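Local coordinates for protein STE5 (Saccharomyces cerevisiae, PDB 3FZE), which serves as a scaffold in yeast pheromone signalling, its minimal scaffold domain co-catalysing phosphorylation of the MAP kinase Fus3 by Ste7, at residues P17-T29 / L47-R61. Residues are numbered along the deposited sequence; the frame is centred on the assembly and turned at random. Where two conformers were deposited one is given.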
loop_
_atom_site.group_PDB
_atom_site.type_symbol
_atom_site.label_atom_id
_atom_site.label_comp_id
_atom_site.label_asym_id
_atom_site.label_seq_id
_atom_site.Cartn_x
_atom_site.Cartn_y
_atom_site.Cartn_z
ATOM N N PRO A 17 -10.623 -7.379 8.506
ATOM C CA PRO A 17 -10.917 -7.336 7.070
ATOM C C PRO A 17 -10.856 -8.731 6.455
ATOM O O PRO A 17 -10.043 -9.538 6.889
ATOM C CB PRO A 17 -9.785 -6.471 6.498
ATOM C CG PRO A 17 -8.713 -6.479 7.540
ATOM C CD PRO A 17 -9.387 -6.659 8.859
ATOM N N ASP A 18 -11.707 -8.995 5.468
ATOM C CA ASP A 18 -11.705 -10.252 4.718
ATOM C C ASP A 18 -10.577 -10.292 3.695
ATOM O O ASP A 18 -10.172 -11.367 3.227
ATOM C CB ASP A 18 -13.036 -10.405 3.978
ATOM C CG ASP A 18 -14.221 -10.499 4.928
ATOM O OD1 ASP A 18 -14.183 -11.351 5.847
ATOM O OD2 ASP A 18 -15.183 -9.717 4.755
ATOM N N ASN A 19 -10.105 -9.102 3.335
ATOM C CA ASN A 19 -9.084 -8.932 2.307
ATOM C C ASN A 19 -8.469 -7.537 2.408
ATOM O O ASN A 19 -9.032 -6.637 3.050
ATOM C CB ASN A 19 -9.689 -9.141 0.905
ATOM C CG ASN A 19 -8.638 -9.441 -0.151
ATOM O OD1 ASN A 19 -7.524 -9.843 0.175
ATOM N ND2 ASN A 19 -8.993 -9.256 -1.423
ATOM N N LEU A 20 -7.302 -7.361 1.788
ATOM C CA LEU A 20 -6.663 -6.059 1.726
ATOM C C LEU A 20 -6.356 -5.689 0.293
ATOM O O LEU A 20 -6.087 -6.559 -0.545
ATOM C CB LEU A 20 -5.332 -6.068 2.474
ATOM C CG LEU A 20 -5.356 -6.398 3.958
ATOM C CD1 LEU A 20 -3.935 -6.420 4.497
ATOM C CD2 LEU A 20 -6.202 -5.386 4.708
ATOM N N ALA A 21 -6.366 -4.386 0.037
ATOM C CA ALA A 21 -5.796 -3.814 -1.176
ATOM C C ALA A 21 -4.647 -2.924 -0.740
ATOM O O ALA A 21 -4.845 -1.985 0.031
ATOM C CB ALA A 21 -6.835 -2.992 -1.911
ATOM N N ILE A 22 -3.449 -3.240 -1.227
ATOM C CA ILE A 22 -2.243 -2.502 -0.875
ATOM C C ILE A 22 -1.864 -1.554 -2.007
ATOM O O ILE A 22 -1.549 -1.996 -3.108
ATOM C CB ILE A 22 -1.050 -3.465 -0.618
ATOM C CG1 ILE A 22 -1.471 -4.645 0.269
ATOM C CG2 ILE A 22 0.114 -2.712 -0.003
ATOM C CD1 ILE A 22 -1.748 -4.268 1.725
ATOM N N ILE A 23 -1.892 -0.253 -1.739
ATOM C CA ILE A 23 -1.536 0.730 -2.759
ATOM C C ILE A 23 -0.222 1.391 -2.355
ATOM O O ILE A 23 -0.138 2.027 -1.310
ATOM C CB ILE A 23 -2.658 1.776 -2.947
ATOM C CG1 ILE A 23 -4.000 1.061 -3.139
ATOM C CG2 ILE A 23 -2.352 2.658 -4.137
ATOM C CD1 ILE A 23 -5.201 1.771 -2.524
ATOM N N LEU A 24 0.808 1.195 -3.173
ATOM C CA LEU A 24 2.160 1.651 -2.872
ATOM C C LEU A 24 2.645 2.622 -3.935
ATOM O O LEU A 24 2.726 2.281 -5.113
ATOM C CB LEU A 24 3.130 0.462 -2.775
ATOM C CG LEU A 24 2.772 -0.639 -1.773
ATOM C CD1 LEU A 24 3.873 -1.696 -1.785
ATOM C CD2 LEU A 24 2.574 -0.091 -0.364
ATOM N N GLN A 25 2.933 3.850 -3.517
ATOM C CA GLN A 25 3.465 4.843 -4.426
ATOM C C GLN A 25 4.938 5.015 -4.116
ATOM O O GLN A 25 5.300 5.393 -2.996
ATOM C CB GLN A 25 2.725 6.153 -4.232
ATOM C CG GLN A 25 3.307 7.279 -5.040
ATOM C CD GLN A 25 2.420 8.501 -5.000
ATOM O OE1 GLN A 25 1.892 8.856 -3.949
ATOM N NE2 GLN A 25 2.236 9.144 -6.150
ATOM N N ILE A 26 5.787 4.703 -5.089
ATOM C CA ILE A 26 7.226 4.730 -4.862
ATOM C C ILE A 26 7.982 5.722 -5.747
ATOM O O ILE A 26 7.918 5.660 -6.981
ATOM C CB ILE A 26 7.859 3.328 -5.025
ATOM C CG1 ILE A 26 7.075 2.292 -4.213
ATOM C CG2 ILE A 26 9.318 3.368 -4.595
ATOM C CD1 ILE A 26 7.538 0.848 -4.408
ATOM N N ASP A 27 8.669 6.649 -5.092
ATOM C CA ASP A 27 9.688 7.486 -5.726
ATOM C C ASP A 27 11.001 6.737 -5.542
ATOM O O ASP A 27 11.529 6.646 -4.431
ATOM C CB ASP A 27 9.742 8.860 -5.048
ATOM C CG ASP A 27 10.820 9.760 -5.621
ATOM O OD1 ASP A 27 11.750 9.239 -6.270
ATOM O OD2 ASP A 27 10.749 10.996 -5.414
ATOM N N PHE A 28 11.501 6.162 -6.625
ATOM C CA PHE A 28 12.664 5.289 -6.555
ATOM C C PHE A 28 13.957 6.038 -6.256
ATOM O O PHE A 28 14.917 5.452 -5.752
ATOM C CB PHE A 28 12.802 4.491 -7.850
ATOM C CG PHE A 28 11.669 3.553 -8.099
ATOM C CD1 PHE A 28 11.677 2.280 -7.545
ATOM C CD2 PHE A 28 10.589 3.938 -8.875
ATOM C CE1 PHE A 28 10.637 1.409 -7.773
ATOM C CE2 PHE A 28 9.542 3.073 -9.098
ATOM C CZ PHE A 28 9.570 1.808 -8.547
ATOM N N THR A 29 13.973 7.330 -6.558
ATOM C CA THR A 29 15.171 8.144 -6.357
ATOM C C THR A 29 15.444 8.406 -4.875
ATOM O O THR A 29 16.568 8.732 -4.492
ATOM C CB THR A 29 15.084 9.489 -7.111
ATOM O OG1 THR A 29 14.134 10.348 -6.468
ATOM C CG2 THR A 29 14.676 9.273 -8.566
ATOM N N LEU A 47 1.909 -11.566 3.088
ATOM C CA LEU A 47 0.503 -11.235 3.321
ATOM C C LEU A 47 -0.443 -12.195 2.610
ATOM O O LEU A 47 -1.554 -12.414 3.076
ATOM C CB LEU A 47 0.225 -9.783 2.918
ATOM C CG LEU A 47 0.745 -8.755 3.925
ATOM C CD1 LEU A 47 0.840 -7.361 3.311
ATOM C CD2 LEU A 47 -0.171 -8.763 5.162
ATOM N N THR A 48 -0.000 -12.788 1.504
ATOM C CA THR A 48 -0.846 -13.770 0.816
ATOM C C THR A 48 -1.054 -15.064 1.606
ATOM O O THR A 48 -1.978 -15.811 1.309
ATOM C CB THR A 48 -0.344 -14.140 -0.594
ATOM O OG1 THR A 48 0.932 -14.789 -0.500
ATOM C CG2 THR A 48 -0.264 -12.907 -1.491
ATOM N N ILE A 49 -0.208 -15.332 2.600
ATOM C CA ILE A 49 -0.421 -16.492 3.469
ATOM C C ILE A 49 -1.774 -16.352 4.175
ATOM O O ILE A 49 -2.499 -17.331 4.354
ATOM C CB ILE A 49 0.696 -16.623 4.528
ATOM C CG1 ILE A 49 2.038 -16.934 3.855
ATOM C CG2 ILE A 49 0.343 -17.678 5.579
ATOM C CD1 ILE A 49 3.214 -16.782 4.790
ATOM N N LYS A 50 -2.110 -15.119 4.548
ATOM C CA LYS A 50 -3.386 -14.822 5.207
ATOM C C LYS A 50 -4.498 -14.425 4.231
ATOM O O LYS A 50 -5.670 -14.770 4.435
ATOM C CB LYS A 50 -3.208 -13.714 6.247
ATOM C CG LYS A 50 -4.488 -13.423 7.025
ATOM C CD LYS A 50 -4.229 -12.648 8.308
ATOM C CE LYS A 50 -5.535 -12.294 9.017
ATOM N NZ LYS A 50 -6.096 -13.449 9.773
ATOM N N PHE A 51 -4.118 -13.697 3.187
ATOM C CA PHE A 51 -5.058 -13.126 2.225
ATOM C C PHE A 51 -4.731 -13.620 0.820
ATOM O O PHE A 51 -4.006 -12.963 0.087
ATOM C CB PHE A 51 -4.963 -11.587 2.247
ATOM C CG PHE A 51 -5.291 -10.974 3.588
ATOM C CD1 PHE A 51 -6.595 -10.977 4.067
ATOM C CD2 PHE A 51 -4.301 -10.394 4.368
ATOM C CE1 PHE A 51 -6.907 -10.414 5.299
ATOM C CE2 PHE A 51 -4.608 -9.815 5.601
ATOM C CZ PHE A 51 -5.905 -9.828 6.066
ATOM N N ALA A 52 -5.265 -14.778 0.438
ATOM C CA ALA A 52 -4.967 -15.346 -0.874
ATOM C C ALA A 52 -5.387 -14.409 -2.016
ATOM O O ALA A 52 -4.763 -14.383 -3.082
ATOM C CB ALA A 52 -5.642 -16.705 -1.028
ATOM N N ARG A 53 -6.453 -13.652 -1.791
ATOM C CA ARG A 53 -6.969 -12.734 -2.808
ATOM C C ARG A 53 -6.399 -11.317 -2.662
ATOM O O ARG A 53 -6.950 -10.348 -3.184
ATOM C CB ARG A 53 -8.499 -12.737 -2.784
ATOM C CG ARG A 53 -9.053 -14.151 -3.000
ATOM C CD ARG A 53 -10.559 -14.214 -2.883
ATOM N NE ARG A 53 -10.953 -13.993 -1.507
ATOM C CZ ARG A 53 -11.399 -12.837 -1.039
ATOM N NH1 ARG A 53 -11.536 -11.807 -1.861
ATOM N NH2 ARG A 53 -11.711 -12.721 0.245
ATOM N N LEU A 54 -5.284 -11.206 -1.956
ATOM C CA LEU A 54 -4.601 -9.920 -1.793
ATOM C C LEU A 54 -4.489 -9.135 -3.106
ATOM O O LEU A 54 -4.010 -9.667 -4.106
ATOM C CB LEU A 54 -3.193 -10.150 -1.246
ATOM C CG LEU A 54 -2.413 -8.914 -0.822
ATOM C CD1 LEU A 54 -3.126 -8.143 0.289
ATOM C CD2 LEU A 54 -1.003 -9.327 -0.395
ATOM N N GLN A 55 -4.906 -7.867 -3.077
ATOM C CA GLN A 55 -4.815 -6.971 -4.232
ATOM C C GLN A 55 -3.754 -5.913 -3.991
ATOM O O GLN A 55 -3.476 -5.551 -2.845
ATOM C CB GLN A 55 -6.150 -6.266 -4.473
ATOM C CG GLN A 55 -7.317 -7.222 -4.663
ATOM C CD GLN A 55 -7.214 -7.942 -5.983
ATOM O OE1 GLN A 55 -7.215 -7.316 -7.044
ATOM N NE2 GLN A 55 -7.107 -9.261 -5.933
ATOM N N PHE A 56 -3.166 -5.408 -5.072
ATOM C CA PHE A 56 -2.152 -4.375 -4.957
ATOM C C PHE A 56 -2.283 -3.394 -6.109
ATOM O O PHE A 56 -2.918 -3.677 -7.125
ATOM C CB PHE A 56 -0.746 -4.970 -4.996
ATOM C CG PHE A 56 -0.307 -5.390 -6.373
ATOM C CD1 PHE A 56 0.481 -4.548 -7.147
ATOM C CD2 PHE A 56 -0.722 -6.600 -6.908
ATOM C CE1 PHE A 56 0.874 -4.921 -8.431
ATOM C CE2 PHE A 56 -0.342 -6.986 -8.188
ATOM C CZ PHE A 56 0.455 -6.143 -8.949
ATOM N N CYS A 57 -1.665 -2.240 -5.929
ATOM C CA CYS A 57 -1.490 -1.287 -7.005
ATOM C C CYS A 57 -0.213 -0.510 -6.730
ATOM O O CYS A 57 -0.022 -0.010 -5.632
ATOM C CB CYS A 57 -2.684 -0.340 -7.060
ATOM S SG CYS A 57 -2.610 0.832 -8.434
ATOM N N PHE A 58 0.666 -0.449 -7.727
ATOM C CA PHE A 58 1.881 0.353 -7.658
ATOM C C PHE A 58 1.693 1.632 -8.461
ATOM O O PHE A 58 1.197 1.589 -9.586
ATOM C CB PHE A 58 3.069 -0.421 -8.231
ATOM C CG PHE A 58 3.635 -1.448 -7.297
ATOM C CD1 PHE A 58 4.403 -1.065 -6.207
ATOM C CD2 PHE A 58 3.430 -2.794 -7.530
ATOM C CE1 PHE A 58 4.938 -2.021 -5.343
ATOM C CE2 PHE A 58 3.965 -3.758 -6.677
ATOM C CZ PHE A 58 4.706 -3.363 -5.581
ATOM N N VAL A 59 2.097 2.757 -7.878
ATOM C CA VAL A 59 1.936 4.074 -8.498
ATOM C C VAL A 59 3.264 4.811 -8.454
ATOM O O VAL A 59 3.967 4.768 -7.442
ATOM C CB VAL A 59 0.872 4.898 -7.754
ATOM C CG1 VAL A 59 0.672 6.271 -8.415
ATOM C CG2 VAL A 59 -0.437 4.122 -7.699
ATOM N N ASP A 60 3.626 5.482 -9.542
ATOM C CA ASP A 60 4.874 6.246 -9.545
ATOM C C ASP A 60 4.722 7.627 -8.896
ATOM O O ASP A 60 3.632 8.018 -8.480
ATOM C CB ASP A 60 5.556 6.283 -10.933
ATOM C CG ASP A 60 4.895 7.243 -11.932
ATOM O OD1 ASP A 60 4.087 8.105 -11.541
ATOM O OD2 ASP A 60 5.222 7.129 -13.134
ATOM N N ARG A 61 5.826 8.357 -8.798
ATOM C CA ARG A 61 5.816 9.620 -8.072
ATOM C C ARG A 61 4.982 10.708 -8.745
ATOM O O ARG A 61 4.652 11.710 -8.114
ATOM C CB ARG A 61 7.236 10.114 -7.810
ATOM C CG ARG A 61 8.026 10.458 -9.045
ATOM C CD ARG A 61 9.452 10.798 -8.649
ATOM N NE ARG A 61 10.244 11.257 -9.784
ATOM C CZ ARG A 61 11.508 11.661 -9.696
ATOM N NH1 ARG A 61 12.128 11.670 -8.522
ATOM N NH2 ARG A 61 12.151 12.064 -10.784
HETATM O O HOH W 1 -7.748 -12.698 0.667
HETATM O O HOH W 2 8.349 7.028 -9.254
#
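With CG anti to the backbone N (chi1 -161°), N19 swings its amide across to the F51-L54 beta turn, and Q25, CG anti to its own N and the chain extended beyond, reaches past V59 to D60. N19 ND2 donates to R53 O at 2.9 Å, coming in above the carbonyl plane; Q55 NE2 takes the same oxygen from the opposite face, so two side-chain amides clamp the turn. Water 1 links N19 OD1 to R53 N. At the other end Q25 NE2 bonds D60 O at 2.9 Å, nearly straight and in its own amide plane, while Q25 OE1 turns to S117 and I127.

Between these ends strands 19-26 and 55-60 run parallel, 8° apart, with bonds from Q55 N to L20 O (3.1 Å) through I26 N to V59 O; beyond, water 2 bridges I26 O and R61 N. L20 lays CG over one face of the F51 ring, 4.1 Å from its centroid, and L24 CD1 meets F58 CE1 at 3.7 Å. R61 NH1 forms a salt bridge with D27 OD1 (3.3 Å), its hydrogen bonds weak, the carboxylate and guanidinium planes 82° apart; the same oxygen also accepts from T29 OG1 (2.6 Å) and closes an Asx turn with T29 N. Were D27 an alanine, R61 would probably lose its charged mate and T29 the acceptor of both its bonds, and the turn would be freer to shift.

This is the beta-alpha-beta crossover of a vWA-like fold: helix 35-50 packs V40 and L44 on the I22, L24 and F58 face, and strand 111-117 flanks 19-26 on its other edge.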